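Local coordinates for protein argininosuccinate lyase (Chelativorans sp., PDB 6RXA) that is an engineered variant of EDDS lyase, a C-N lyase of the aspartase/fumarase superfamily that probably adds amines reversibly to fumarate, at residues F22-Y26 and M290-S295; L272-F276 and G344-T348. The protein carries 2 engineered substitutions. All coordinates share one frame; numbering follows the deposited sequence. Where two conformers were deposited one is given.

In the fold
Contacts 1 and 2 lie side by side, their centres 11 Å apart. Their segments alternate along the chain: 22-26 on helix 20-31, then 272-276 in the loop that follows strand 270-271. Next come 290-295, at the start of helix 290-301, and 344-348, near the end of helix 329-348. The two contacts meet directly, through Ser291 and Phe276 and through Phe22, whose CB packs 3.9 Å from Phe276 CD1. Contact 1 holds two residues of a fumarate-binding site, whereas contact 2 is packing beside it; together they bring an N-terminal helix, a loop and two later helices into one neighbourhood.

Contact 1. Residues F22-Y26 and M290-S295; sequences FQELY and MSLERS. Engineered in segment 290-295: Met290 (natural residue Asp). With FMT (formic acid), chain D.
Tyr26 and Arg294, two residues of a fumarate-binding site seen in this protein, meet where helices 20-31 and 290-301 cross, the short segments at 46° with axes 9.9 Å apart. Arg294 CD lies over one face of the Tyr26 ring in a CH-pi contact. The guanidinium sits off-centre, Arg294 CZ 4.2 Å from the Tyr26 ring centroid in a cation-pi contact with the planes 38° apart; Tyr26 CE2 in turn lies over one face of the guanidinium, 3.2 Å from its plane. An extended run from CG to NE (chi3 171°) carries the arginine head across to the ring. Water 1 joins the same pair of turns, donating to Leu25 O and accepting from Arg294 NH1, each at 2.8 Å.

Deeper in, Leu25 CD1 lies 3.7 Å from Ser291 O and also touches Arg294 CB and Ser295 OG. One turn earlier on helix 20-31, the Phe22 ring reaches Ser291 and Met290, its CE1 3.5 Å from Ser291 N and its edge at Met290 CB. Ser291 O accepts from Ser295 N and Ser295 OG on opposite faces of its carbonyl plane, while Ser291 OG is hydrogen-bonded to Phe276 O.

Met290, engineered from Asp, is modelled in two conformers, so its approach to the tyrosine hydroxyl is doubtful. Tyr26 OH donates at 3.0 Å to O2 of a formate, probably from the crystallisation liquor, which Arg112 of the second subunit also bonds. A guanidinium set off-centre beside a tyrosine ring whose hydroxyl bonds a small carboxylate is consistent with a pocket suited to an anionic ligand.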
loop_
_atom_site.group_PDB
_atom_site.type_symbol
_atom_site.label_atom_id
_atom_site.label_comp_id
_atom_site.label_asym_id
_atom_site.label_seq_id
_atom_site.Cartn_x
_atom_site.Cartn_y
_atom_site.Cartn_z
ATOM N N PHE A 22 -19.678 -20.285 6.487
ATOM C CA PHE A 22 -19.335 -20.182 5.075
ATOM C C PHE A 22 -20.289 -19.227 4.384
ATOM O O PHE A 22 -19.866 -18.357 3.621
ATOM C CB PHE A 22 -19.393 -21.598 4.494
ATOM C CG PHE A 22 -18.981 -21.723 3.047
ATOM C CD1 PHE A 22 -18.122 -20.820 2.435
ATOM C CD2 PHE A 22 -19.471 -22.782 2.293
ATOM C CE1 PHE A 22 -17.767 -20.990 1.088
ATOM C CE2 PHE A 22 -19.121 -22.945 0.954
ATOM C CZ PHE A 22 -18.264 -22.042 0.359
ATOM N N GLN A 23 -21.579 -19.341 4.683
ATOM C CA GLN A 23 -22.552 -18.431 4.102
ATOM C C GLN A 23 -22.259 -16.979 4.471
ATOM O O GLN A 23 -22.532 -16.080 3.672
ATOM C CB GLN A 23 -23.953 -18.861 4.529
ATOM C CG GLN A 23 -25.079 -18.013 3.935
ATOM C CD GLN A 23 -25.200 -18.180 2.431
ATOM O OE1 GLN A 23 -25.207 -19.297 1.914
ATOM N NE2 GLN A 23 -25.263 -17.060 1.718
ATOM N N GLU A 24 -21.690 -16.724 5.656
ATOM C CA GLU A 24 -21.381 -15.350 6.049
ATOM C C GLU A 24 -20.489 -14.654 5.022
ATOM O O GLU A 24 -20.614 -13.445 4.795
ATOM C CB GLU A 24 -20.724 -15.313 7.431
ATOM C CG GLU A 24 -21.588 -15.818 8.583
ATOM C CD GLU A 24 -20.866 -15.773 9.929
ATOM O OE1 GLU A 24 -20.137 -14.787 10.165
ATOM O OE2 GLU A 24 -21.037 -16.729 10.742
ATOM N N LEU A 25 -19.569 -15.392 4.402
ATOM C CA LEU A 25 -18.683 -14.807 3.404
ATOM C C LEU A 25 -19.430 -14.295 2.181
ATOM O O LEU A 25 -18.916 -13.416 1.479
ATOM C CB LEU A 25 -17.630 -15.833 2.970
ATOM C CG LEU A 25 -16.530 -16.115 3.989
ATOM C CD1 LEU A 25 -15.809 -17.412 3.643
ATOM C CD2 LEU A 25 -15.543 -14.950 4.104
ATOM N N TYR A 26 -20.606 -14.836 1.901
ATOM C CA TYR A 26 -21.395 -14.400 0.761
ATOM C C TYR A 26 -22.341 -13.266 1.107
ATOM O O TYR A 26 -22.840 -12.594 0.196
ATOM C CB TYR A 26 -22.211 -15.578 0.223
ATOM C CG TYR A 26 -21.368 -16.642 -0.428
ATOM C CD1 TYR A 26 -20.741 -17.610 0.329
ATOM C CD2 TYR A 26 -21.189 -16.663 -1.803
ATOM C CE1 TYR A 26 -19.943 -18.571 -0.255
ATOM C CE2 TYR A 26 -20.404 -17.632 -2.404
ATOM C CZ TYR A 26 -19.787 -18.581 -1.622
ATOM O OH TYR A 26 -18.999 -19.549 -2.199
ATOM N N MET A 290 -13.674 -22.929 -1.540
ATOM C CA MET A 290 -14.202 -21.579 -1.659
ATOM C C MET A 290 -14.161 -20.834 -0.331
ATOM O O MET A 290 -13.947 -19.614 -0.318
ATOM C CB MET A 290 -15.626 -21.675 -2.200
ATOM C CG MET A 290 -16.244 -20.355 -2.536
ATOM S SD MET A 290 -15.351 -19.438 -3.804
ATOM C CE MET A 290 -16.735 -18.787 -4.753
ATOM N N SER A 291 -14.349 -21.539 0.787
ATOM C CA SER A 291 -14.248 -20.907 2.094
ATOM C C SER A 291 -12.851 -20.355 2.309
ATOM O O SER A 291 -12.679 -19.239 2.817
ATOM C CB SER A 291 -14.593 -21.917 3.187
ATOM O OG SER A 291 -13.807 -23.098 3.079
ATOM N N LEU A 292 -11.835 -21.132 1.926
ATOM C CA LEU A 292 -10.453 -20.697 2.104
ATOM C C LEU A 292 -10.125 -19.517 1.201
ATOM O O LEU A 292 -9.500 -18.545 1.645
ATOM C CB LEU A 292 -9.522 -21.875 1.809
ATOM C CG LEU A 292 -9.749 -23.177 2.582
ATOM C CD1 LEU A 292 -8.736 -24.254 2.175
ATOM C CD2 LEU A 292 -9.746 -22.933 4.083
ATOM N N GLU A 293 -10.538 -19.578 -0.067
ATOM C CA GLU A 293 -10.160 -18.520 -0.996
ATOM C C GLU A 293 -10.860 -17.210 -0.670
ATOM O O GLU A 293 -10.245 -16.141 -0.756
ATOM C CB GLU A 293 -10.391 -18.955 -2.439
ATOM C CG GLU A 293 -9.372 -20.025 -2.858
ATOM C CD GLU A 293 -9.174 -20.136 -4.344
ATOM O OE1 GLU A 293 -8.121 -20.696 -4.747
ATOM O OE2 GLU A 293 -10.082 -19.720 -5.107
ATOM N N ARG A 294 -12.142 -17.260 -0.297
ATOM C CA ARG A 294 -12.812 -16.019 0.082
ATOM C C ARG A 294 -12.293 -15.480 1.412
ATOM O O ARG A 294 -12.344 -14.269 1.646
ATOM C CB ARG A 294 -14.326 -16.214 0.117
ATOM C CG ARG A 294 -14.926 -16.305 -1.276
ATOM C CD ARG A 294 -16.392 -16.640 -1.211
ATOM N NE ARG A 294 -17.047 -16.518 -2.512
ATOM C CZ ARG A 294 -17.565 -15.389 -2.989
ATOM N NH1 ARG A 294 -17.499 -14.263 -2.290
ATOM N NH2 ARG A 294 -18.149 -15.390 -4.178
ATOM N N SER A 295 -11.794 -16.349 2.296
ATOM C CA SER A 295 -11.156 -15.856 3.512
ATOM C C SER A 295 -9.858 -15.122 3.184
ATOM O O SER A 295 -9.592 -14.037 3.722
ATOM C CB SER A 295 -10.925 -17.014 4.492
ATOM O OG SER A 295 -12.167 -17.515 4.994
HETATM C C FMT D . -20.209 -21.479 -4.906
HETATM O O1 FMT D . -20.472 -22.127 -5.923
HETATM O O2 FMT D . -20.092 -20.251 -4.922
HETATM O O HOH W 1 -16.516 -13.200 0.117
#

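Contact 2. Residues L272-F276 and G344-T348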
loop_
_atom_site.group_PDB
_atom_site.type_symbol
_atom_site.label_atom_id
_atom_site.label_comp_id
_atom_site.label_asym_id
_atom_site.label_seq_id
_atom_site.Cartn_x
_atom_site.Cartn_y
_atom_site.Cartn_z
ATOM N N LEU A 272 -11.574 -30.691 3.424
ATOM C CA LEU A 272 -12.556 -29.807 4.018
ATOM C C LEU A 272 -13.858 -30.556 4.252
ATOM O O LEU A 272 -14.259 -31.414 3.461
ATOM C CB LEU A 272 -12.849 -28.659 3.065
ATOM C CG LEU A 272 -11.733 -27.644 2.883
ATOM C CD1 LEU A 272 -12.081 -26.669 1.755
ATOM C CD2 LEU A 272 -11.459 -26.867 4.173
ATOM N N ASP A 273 -14.539 -30.212 5.337
ATOM C CA ASP A 273 -15.921 -30.650 5.475
ATOM C C ASP A 273 -16.724 -30.163 4.271
ATOM O O ASP A 273 -16.521 -29.051 3.776
ATOM C CB ASP A 273 -16.540 -30.095 6.753
ATOM C CG ASP A 273 -17.832 -30.787 7.108
ATOM O OD1 ASP A 273 -17.756 -31.897 7.688
ATOM O OD2 ASP A 273 -18.907 -30.250 6.770
ATOM N N ALA A 274 -17.650 -31.006 3.810
ATOM C CA ALA A 274 -18.503 -30.647 2.684
ATOM C C ALA A 274 -19.167 -29.289 2.867
ATOM O O ALA A 274 -19.368 -28.559 1.890
ATOM C CB ALA A 274 -19.608 -31.698 2.516
ATOM N N SER A 275 -19.508 -28.933 4.107
ATOM C CA SER A 275 -20.200 -27.682 4.384
ATOM C C SER A 275 -19.315 -26.459 4.221
ATOM O O SER A 275 -19.819 -25.333 4.311
ATOM C CB SER A 275 -20.787 -27.714 5.800
ATOM O OG SER A 275 -19.785 -27.724 6.805
ATOM N N PHE A 276 -18.017 -26.645 3.982
ATOM C CA PHE A 276 -17.087 -25.545 3.756
ATOM C C PHE A 276 -16.477 -25.578 2.362
ATOM O O PHE A 276 -15.535 -24.822 2.088
ATOM C CB PHE A 276 -16.010 -25.521 4.848
ATOM C CG PHE A 276 -16.516 -24.984 6.143
ATOM C CD1 PHE A 276 -16.635 -23.618 6.331
ATOM C CD2 PHE A 276 -16.948 -25.830 7.146
ATOM C CE1 PHE A 276 -17.148 -23.111 7.505
ATOM C CE2 PHE A 276 -17.458 -25.319 8.323
ATOM C CZ PHE A 276 -17.558 -23.963 8.499
ATOM N N GLY A 344 -14.839 -22.419 11.690
ATOM C CA GLY A 344 -15.550 -23.627 11.302
ATOM C C GLY A 344 -14.710 -24.575 10.463
ATOM O O GLY A 344 -14.801 -25.794 10.616
ATOM N N VAL A 345 -13.881 -24.029 9.565
ATOM C CA VAL A 345 -12.959 -24.863 8.794
ATOM C C VAL A 345 -12.087 -25.695 9.724
ATOM O O VAL A 345 -11.894 -26.904 9.522
ATOM C CB VAL A 345 -12.102 -23.995 7.855
ATOM C CG1 VAL A 345 -10.895 -24.798 7.364
ATOM C CG2 VAL A 345 -12.918 -23.509 6.686
ATOM N N VAL A 346 -11.493 -25.042 10.727
ATOM C CA VAL A 346 -10.588 -25.735 11.637
ATOM C C VAL A 346 -11.351 -26.766 12.456
ATOM O O VAL A 346 -10.949 -27.933 12.559
ATOM C CB VAL A 346 -9.837 -24.726 12.531
ATOM C CG1 VAL A 346 -9.162 -25.447 13.690
ATOM C CG2 VAL A 346 -8.841 -23.911 11.709
ATOM N N ARG A 347 -12.491 -26.368 13.018
ATOM C CA ARG A 347 -13.262 -27.295 13.834
ATOM C C ARG A 347 -13.604 -28.562 13.060
ATOM O O ARG A 347 -13.518 -29.678 13.600
ATOM C CB ARG A 347 -14.533 -26.606 14.325
ATOM C CG ARG A 347 -15.448 -27.546 15.104
ATOM C CD ARG A 347 -16.707 -26.836 15.590
ATOM N NE ARG A 347 -17.578 -26.419 14.494
ATOM C CZ ARG A 347 -17.733 -25.164 14.083
ATOM N NH1 ARG A 347 -17.078 -24.160 14.656
ATOM N NH2 ARG A 347 -18.562 -24.913 13.081
ATOM N N THR A 348 -13.995 -28.410 11.797
ATOM C CA THR A 348 -14.548 -29.523 11.043
ATOM C C THR A 348 -13.560 -30.174 10.086
ATOM O O THR A 348 -13.955 -31.095 9.361
ATOM C CB THR A 348 -15.791 -29.078 10.255
ATOM O OG1 THR A 348 -15.457 -28.083 9.283
ATOM C CG2 THR A 348 -16.833 -28.510 11.191
HETATM O O HOH W 2 -13.508 -28.171 7.268
#
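Apolar packing carries most of this contact, centred on Phe276, whose ring lies with one face over the backbone of helix 329-348. Val345 N sits 3.8 Å above the ring plane, over its centre, and Phe276 CZ comes to 3.5 Å from Gly344 CA. Gly344, having no side chain, lets the ring come this close to the helix backbone. With its CG2 anti to the carbonyl carbon, Val345 brings this methyl to 3.7 Å from Phe276 CD1, while the other branch, CG1, meets Leu272 CD2. Replacing Phe276 by alanine is likely to open a gap over Gly344 and to take the aromatic neighbour from the Val345 CG2 methyl.

Polar links come by way of water 2, which accepts from Asp273 N and donates to Val345 O and to Thr348 OG1, the last at 2.8 Å. Thr348 OG1 in turn donates to Gly344 O at 2.7 Å. Gly344 O accepts from Thr348 N as well, the two donors approaching from opposite faces of its plane. Direct touching of the hydroxyl is with carbon: Asp273 CB and Phe276 CD2, both at 3.4 Å from Thr348 OG1.

Within the loop, Asp273 OD2 accepts from Ser275 N (N-H...O 162°) and from Ser275 OG at 2.7 Å, again from opposite faces, here of the carboxylate plane. Asp273 OD1 is hydrogen-bonded to His350 NE2, in strand 350-351, which pairs antiparallel with strand 270-271. The bond to Ser275 N makes an Asx turn, leading into the short 3-10 segment 274-275; the loop itself is joined to helix 329-348 by the Phe276 packing and water 2.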